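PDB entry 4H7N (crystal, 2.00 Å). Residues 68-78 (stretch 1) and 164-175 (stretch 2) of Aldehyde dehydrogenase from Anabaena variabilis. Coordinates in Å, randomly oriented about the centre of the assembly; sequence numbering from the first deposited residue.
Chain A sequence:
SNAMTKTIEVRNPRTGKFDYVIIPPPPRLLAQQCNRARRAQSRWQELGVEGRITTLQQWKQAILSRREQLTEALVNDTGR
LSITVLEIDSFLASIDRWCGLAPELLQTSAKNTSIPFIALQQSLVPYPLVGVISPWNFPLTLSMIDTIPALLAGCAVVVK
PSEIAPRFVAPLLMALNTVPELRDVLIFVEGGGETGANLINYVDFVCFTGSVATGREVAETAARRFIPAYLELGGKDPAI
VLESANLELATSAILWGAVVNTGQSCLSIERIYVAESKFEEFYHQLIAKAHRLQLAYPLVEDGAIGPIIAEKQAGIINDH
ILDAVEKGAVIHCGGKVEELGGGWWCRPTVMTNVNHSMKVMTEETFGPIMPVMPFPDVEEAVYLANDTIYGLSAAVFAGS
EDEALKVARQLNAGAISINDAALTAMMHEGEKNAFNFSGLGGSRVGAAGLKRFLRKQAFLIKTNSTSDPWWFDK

Stretch 1, residues 68-78: EQLTEALVNDT
Stretch 2 (164-175) IAPRFVAPLLMA

How do the two backbones run? Residues 68-78 are helical throughout; the second stretch is loop, then a type I turn from P166 to V169, passing into a helix that runs beyond A175. The helix axes are nearly antiparallel at 155° and come within 8.6 Å. CA-CA pairs set the register: L70 to P171 5.5 Å, A73 to F168 5.0 Å, D77 to A165 5.0 Å.

What holds the turn to the first helix? D77 (chi1 m, -83°) directs its carboxylate at the turn's backbone. D77 OD1 accepts from R167 N and from R167 NH1, each at 2.8 Å, the latter a salt bridge; D77 OD2 accepts from F168 N at 2.8 Å. R167 (m, t, t, chi4 71°) is extended through chi2 and chi3.

Does N76 join this network? N76 ND2 lies over one guanidinium face, 3.4 Å from R167 NE, but both are donors; a water bridges the residues, its O 3.0 Å from N76 OD1 and 2.9 Å from R167 NE.

What packs farther along? The CA-to-CB bond of A73 points toward the partner; A73 CB lies 3.6 Å from R167 O and 4.0 Å from P171 CG. L70 (t, p) brings CD1 4.1 Å from L172 CD2 (L172 m, t); L74 CD1 (L74 t, p) meets F168 CB at 4.1 Å, with F168 chi1 p.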

# COMPACT_ATOMS: atom_id res chain seq x y z
N GLU A 68 22.54 26.43 -15.98
CA GLU A 68 21.96 27.74 -16.09
C GLU A 68 20.62 27.75 -16.79
O GLU A 68 19.79 28.57 -16.48
CB GLU A 68 22.93 28.71 -16.80
CG GLU A 68 23.99 29.17 -15.81
CD GLU A 68 25.34 29.39 -16.44
OE1 GLU A 68 25.51 30.39 -17.18
OE2 GLU A 68 26.24 28.54 -16.18
N GLN A 69 20.41 26.86 -17.75
CA GLN A 69 19.14 26.78 -18.46
C GLN A 69 18.07 26.17 -17.54
O GLN A 69 16.92 26.54 -17.62
CB GLN A 69 19.28 25.89 -19.68
CG GLN A 69 19.91 26.59 -20.88
CD GLN A 69 21.39 26.82 -20.69
OE1 GLN A 69 22.10 25.96 -20.17
NE2 GLN A 69 21.85 27.97 -21.07
N LEU A 70 18.46 25.23 -16.67
CA LEU A 70 17.50 24.68 -15.72
C LEU A 70 17.08 25.76 -14.71
O LEU A 70 15.89 25.96 -14.44
CB LEU A 70 18.07 23.44 -15.03
CG LEU A 70 17.15 22.79 -13.97
CD1 LEU A 70 15.83 22.31 -14.55
CD2 LEU A 70 17.84 21.61 -13.31
N THR A 71 18.07 26.50 -14.20
CA THR A 71 17.84 27.54 -13.24
C THR A 71 16.90 28.61 -13.87
O THR A 71 15.94 29.05 -13.27
CB THR A 71 19.16 28.25 -12.88
OG1 THR A 71 20.07 27.33 -12.28
CG2 THR A 71 18.91 29.37 -11.93
N GLU A 72 17.18 28.97 -15.12
CA GLU A 72 16.40 30.03 -15.77
C GLU A 72 14.91 29.59 -15.95
O GLU A 72 13.94 30.37 -15.78
CB GLU A 72 17.08 30.41 -17.09
CG GLU A 72 16.22 31.11 -18.11
CD GLU A 72 16.97 31.26 -19.44
OE1 GLU A 72 17.40 30.23 -20.06
OE2 GLU A 72 17.15 32.39 -19.86
N ALA A 73 14.71 28.35 -16.35
CA ALA A 73 13.35 27.89 -16.53
C ALA A 73 12.61 27.79 -15.20
O ALA A 73 11.43 28.10 -15.12
CB ALA A 73 13.32 26.56 -17.27
N LEU A 74 13.31 27.39 -14.14
CA LEU A 74 12.67 27.21 -12.84
C LEU A 74 12.42 28.59 -12.16
O LEU A 74 11.41 28.80 -11.51
CB LEU A 74 13.46 26.21 -12.02
CG LEU A 74 12.82 25.68 -10.75
CD1 LEU A 74 11.48 25.01 -11.01
CD2 LEU A 74 13.80 24.68 -10.12
N VAL A 75 13.32 29.54 -12.34
CA VAL A 75 13.03 30.95 -11.95
C VAL A 75 11.73 31.44 -12.66
O VAL A 75 10.86 32.04 -12.06
CB VAL A 75 14.17 31.89 -12.31
CG1 VAL A 75 13.76 33.36 -12.27
CG2 VAL A 75 15.36 31.66 -11.42
N ASN A 76 11.65 31.20 -13.96
CA ASN A 76 10.48 31.59 -14.74
C ASN A 76 9.21 30.92 -14.17
O ASN A 76 8.17 31.59 -14.07
CB ASN A 76 10.70 31.19 -16.20
CG ASN A 76 9.83 31.94 -17.20
OD1 ASN A 76 10.16 31.98 -18.41
ND2 ASN A 76 8.69 32.51 -16.76
N ASP A 77 9.30 29.64 -13.81
CA ASP A 77 8.13 28.92 -13.27
C ASP A 77 7.69 29.45 -11.91
O ASP A 77 6.51 29.47 -11.60
CB ASP A 77 8.39 27.41 -13.09
CG ASP A 77 8.22 26.56 -14.36
OD1 ASP A 77 7.32 26.81 -15.21
OD2 ASP A 77 8.95 25.53 -14.47
N THR A 78 8.65 29.79 -11.05
CA THR A 78 8.41 30.03 -9.62
C THR A 78 8.53 31.46 -9.19
O THR A 78 8.03 31.83 -8.13
CB THR A 78 9.36 29.23 -8.72
OG1 THR A 78 10.74 29.59 -8.93
CG2 THR A 78 9.19 27.70 -8.98
N ILE A 164 0.41 24.69 -14.20
CA ILE A 164 0.76 26.00 -13.60
C ILE A 164 2.27 26.29 -13.62
O ILE A 164 2.67 27.44 -13.61
CB ILE A 164 0.21 26.10 -12.15
CG1 ILE A 164 -1.31 25.88 -12.10
CG2 ILE A 164 0.59 27.41 -11.53
CD1 ILE A 164 -2.15 26.86 -12.89
N ALA A 165 3.11 25.26 -13.68
CA ALA A 165 4.58 25.45 -13.63
C ALA A 165 5.33 24.35 -14.41
O ALA A 165 5.90 23.44 -13.81
CB ALA A 165 5.03 25.44 -12.19
N PRO A 166 5.26 24.38 -15.74
CA PRO A 166 5.73 23.28 -16.57
C PRO A 166 7.05 23.56 -17.27
O PRO A 166 7.59 22.68 -17.93
CB PRO A 166 4.61 23.17 -17.61
CG PRO A 166 4.28 24.62 -17.84
CD PRO A 166 4.44 25.32 -16.50
N ARG A 167 7.57 24.77 -17.16
CA ARG A 167 8.70 25.17 -18.05
C ARG A 167 10.02 24.47 -17.75
O ARG A 167 10.84 24.29 -18.64
CB ARG A 167 8.93 26.66 -17.99
CG ARG A 167 7.71 27.52 -18.21
CD ARG A 167 8.13 28.95 -17.97
NE ARG A 167 7.02 29.88 -18.00
CZ ARG A 167 6.06 29.98 -17.07
NH1 ARG A 167 5.99 29.16 -16.04
NH2 ARG A 167 5.16 30.94 -17.16
N PHE A 168 10.18 23.98 -16.51
CA PHE A 168 11.44 23.33 -16.09
C PHE A 168 11.69 22.05 -16.84
O PHE A 168 12.81 21.59 -16.87
CB PHE A 168 11.44 23.05 -14.60
CG PHE A 168 10.52 21.92 -14.21
CD1 PHE A 168 9.17 22.13 -14.04
CD2 PHE A 168 11.02 20.64 -14.03
CE1 PHE A 168 8.34 21.09 -13.67
CE2 PHE A 168 10.19 19.58 -13.67
CZ PHE A 168 8.85 19.81 -13.48
N VAL A 169 10.65 21.47 -17.44
CA VAL A 169 10.75 20.26 -18.21
C VAL A 169 11.67 20.42 -19.45
O VAL A 169 12.46 19.51 -19.78
CB VAL A 169 9.35 19.73 -18.60
CG1 VAL A 169 9.45 18.56 -19.54
CG2 VAL A 169 8.63 19.22 -17.34
N ALA A 170 11.63 21.56 -20.10
CA ALA A 170 12.33 21.70 -21.40
C ALA A 170 13.84 21.44 -21.23
O ALA A 170 14.40 20.66 -21.96
CB ALA A 170 12.06 23.07 -22.03
N PRO A 171 14.49 22.02 -20.22
CA PRO A 171 15.91 21.68 -20.08
C PRO A 171 16.17 20.23 -19.59
O PRO A 171 17.13 19.60 -20.05
CB PRO A 171 16.45 22.76 -19.15
CG PRO A 171 15.27 23.32 -18.46
CD PRO A 171 14.11 23.20 -19.43
N LEU A 172 15.28 19.66 -18.77
CA LEU A 172 15.44 18.28 -18.39
C LEU A 172 15.40 17.36 -19.62
O LEU A 172 16.20 16.43 -19.74
CB LEU A 172 14.37 17.83 -17.41
CG LEU A 172 14.43 18.41 -16.01
CD1 LEU A 172 13.39 17.75 -15.11
CD2 LEU A 172 15.83 18.27 -15.37
N LEU A 173 14.42 17.64 -20.49
CA LEU A 173 14.19 16.86 -21.68
C LEU A 173 15.38 16.97 -22.64
O LEU A 173 15.85 15.98 -23.24
CB LEU A 173 12.85 17.28 -22.31
CG LEU A 173 12.45 16.68 -23.65
CD1 LEU A 173 12.39 15.17 -23.53
CD2 LEU A 173 11.14 17.27 -24.17
N MSE A 174 15.91 18.16 -22.77
CA MSE A 174 17.07 18.35 -23.60
C MSE A 174 18.23 17.53 -23.06
O MSE A 174 19.02 16.97 -23.84
CB MSE A 174 17.39 19.84 -23.66
CG MSE A 174 18.79 20.14 -24.17
SE MSE A 174 19.07 22.08 -24.51
CE MSE A 174 18.91 22.86 -22.70
N ALA A 175 18.39 17.43 -21.74
CA ALA A 175 19.50 16.63 -21.19
C ALA A 175 19.23 15.16 -21.41
O ALA A 175 20.14 14.35 -21.69
CB ALA A 175 19.68 16.91 -19.71
O HOH W 1 8.13 31.06 -20.45
O HOH W 2 4.57 29.32 -13.42